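Local coordinates for protein YchN (Escherichia coli, PDB 1JX7), which is of unknown function but assembles into a homohexamer, a dimer of trimers, and belongs to the DsrE/DsrF-like family, at the interface of chains A and B. Numbering follows the deposited sequence. Chains: chain A/B, Hypothetical protein YCHN.

The interface of chains A and B. Residues chain A 104, 108-109, 114, 116; chain B 4, 24, 28, 113, 115.
A mainly apolar subunit interface, with a lysine bond at one side, brings A:Thr108, A:Leu109 and A:Val114 against B:Leu28, B:Lys113 and B:Leu115, and it joins two copies within the YchN homohexamer. The two chains do not meet here as an exact two-fold: helix 101-107 of chain A, the residues just after it and strand 113-116 face helix 16-31 and strands 3-8 and 113-116 of chain B. A:Thr108 sits at the centre and hides 58 Å² of its surface. Its methyl CG2, anti to the backbone N, points into chain B and meets B:Leu115 tip to tip, 3.6 Å from CD1. CG2 of A:Thr108 also lies 3.8 Å from CD2 of B:Leu28, the two side chains lying roughly perpendicular. The hydroxyl OG1 of A:Thr108 turns back instead to its own chain and donates to the carbonyl O of A:Leu104 at 2.9 Å, from above the carbonyl plane; this bond is likely to hold the threonine in this rotation, with CG2 toward chain B. B:Leu115 forks between two neighbours, for its other branch, CD2, packs against the isopropyl group of A:Val114, 3.4 Å from CB. Beside them A:Leu109 and B:Leu28 run antiparallel alongside one another, with CG of the former 3.7 Å from CD2 of the latter, and B:Ile4 reaches CD2 of A:Leu109 with its CD1. Beside the apolar cluster B:Lys113 bends at its last two torsions (chi3 -92°, chi4 -87°), which carries its amino group over the chain A backbone after the helix. There NZ of B:Lys113 donates to the carbonyl O of A:Leu109 at 3.2 Å. An alanine here would probably leave the carbonyl of A:Leu109 without its donor from chain B. The amino group approaches that oxygen from well above the carbonyl plane, with a C=O...N angle of 106° at O of A:Leu109.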
loop_
_atom_site.group_PDB
_atom_site.type_symbol
_atom_site.label_atom_id
_atom_site.label_comp_id
_atom_site.label_asym_id
_atom_site.label_seq_id
_atom_site.Cartn_x
_atom_site.Cartn_y
_atom_site.Cartn_z
ATOM N N LEU A 104 9.091 -12.440 -19.077
ATOM C CA LEU A 104 9.578 -11.299 -18.315
ATOM C C LEU A 104 11.023 -11.614 -17.972
ATOM O O LEU A 104 11.911 -10.770 -18.120
ATOM C CB LEU A 104 8.786 -11.118 -17.028
ATOM C CG LEU A 104 8.728 -9.703 -16.445
ATOM C CD1 LEU A 104 8.428 -9.834 -14.970
ATOM C CD2 LEU A 104 10.042 -8.945 -16.643
ATOM N N THR A 108 14.119 -9.101 -19.286
ATOM C CA THR A 108 14.972 -8.542 -18.244
ATOM C C THR A 108 16.443 -8.779 -18.538
ATOM O O THR A 108 17.270 -7.881 -18.417
ATOM C CB THR A 108 14.664 -9.182 -16.876
ATOM O OG1 THR A 108 13.321 -8.885 -16.489
ATOM C CG2 THR A 108 15.605 -8.652 -15.834
ATOM N N LEU A 109 16.763 -10.016 -18.915
ATOM C CA LEU A 109 18.135 -10.402 -19.220
ATOM C C LEU A 109 18.694 -9.724 -20.474
ATOM O O LEU A 109 19.895 -9.466 -20.562
ATOM C CB LEU A 109 18.222 -11.924 -19.361
ATOM C CG LEU A 109 18.366 -12.711 -18.049
ATOM C CD1 LEU A 109 18.251 -14.204 -18.332
ATOM C CD2 LEU A 109 19.703 -12.397 -17.399
ATOM N N VAL A 114 15.564 -1.647 -16.876
ATOM C CA VAL A 114 14.291 -2.209 -16.459
ATOM C C VAL A 114 13.701 -1.360 -15.338
ATOM O O VAL A 114 14.195 -1.349 -14.211
ATOM C CB VAL A 114 14.453 -3.668 -15.976
ATOM C CG1 VAL A 114 13.114 -4.217 -15.550
ATOM C CG2 VAL A 114 15.029 -4.522 -17.103
ATOM N N THR A 116 10.810 -0.721 -12.803
ATOM C CA THR A 116 9.777 -1.505 -12.132
ATOM C C THR A 116 8.926 -0.635 -11.225
ATOM O O THR A 116 9.323 -0.332 -10.103
ATOM C CB THR A 116 10.405 -2.605 -11.289
ATOM O OG1 THR A 116 11.303 -2.010 -10.342
ATOM C CG2 THR A 116 11.169 -3.585 -12.173
ATOM N N ILE B 4 22.911 -8.833 -11.795
ATOM C CA ILE B 4 21.579 -8.334 -11.461
ATOM C C ILE B 4 21.353 -8.341 -9.961
ATOM O O ILE B 4 21.752 -9.285 -9.268
ATOM C CB ILE B 4 20.465 -9.190 -12.102
ATOM C CG1 ILE B 4 20.490 -9.057 -13.625
ATOM C CG2 ILE B 4 19.107 -8.729 -11.603
ATOM C CD1 ILE B 4 19.368 -9.801 -14.298
ATOM N N LEU B 24 10.709 -13.895 -9.984
ATOM C CA LEU B 24 11.514 -13.383 -11.070
ATOM C C LEU B 24 12.928 -13.924 -10.902
ATOM O O LEU B 24 13.514 -14.477 -11.834
ATOM C CB LEU B 24 11.537 -11.840 -11.065
ATOM C CG LEU B 24 11.462 -11.114 -12.420
ATOM C CD1 LEU B 24 12.112 -9.732 -12.332
ATOM C CD2 LEU B 24 12.154 -11.951 -13.493
ATOM N N LEU B 28 14.947 -15.887 -13.462
ATOM C CA LEU B 28 16.182 -15.328 -14.004
ATOM C C LEU B 28 17.332 -16.318 -13.845
ATOM O O LEU B 28 18.191 -16.424 -14.708
ATOM C CB LEU B 28 16.543 -14.027 -13.276
ATOM C CG LEU B 28 15.839 -12.731 -13.685
ATOM C CD1 LEU B 28 16.222 -11.614 -12.732
ATOM C CD2 LEU B 28 16.238 -12.367 -15.090
ATOM N N LYS B 113 22.117 -4.222 -13.863
ATOM C CA LYS B 113 20.674 -4.032 -13.823
ATOM C C LYS B 113 20.162 -4.215 -12.401
ATOM O O LYS B 113 20.347 -5.280 -11.803
ATOM C CB LYS B 113 19.968 -5.029 -14.741
ATOM C CG LYS B 113 20.176 -4.760 -16.223
ATOM C CD LYS B 113 19.136 -5.486 -17.044
ATOM C CE LYS B 113 19.611 -6.863 -17.481
ATOM N NZ LYS B 113 20.372 -6.827 -18.770
ATOM N N LEU B 115 16.816 -4.309 -10.188
ATOM C CA LEU B 115 15.351 -4.342 -10.198
ATOM C C LEU B 115 14.843 -4.199 -8.764
ATOM O O LEU B 115 15.295 -4.918 -7.864
ATOM C CB LEU B 115 14.845 -5.659 -10.782
ATOM C CG LEU B 115 15.559 -6.168 -12.030
ATOM C CD1 LEU B 115 14.869 -7.420 -12.526
ATOM C CD2 LEU B 115 15.560 -5.099 -13.096
#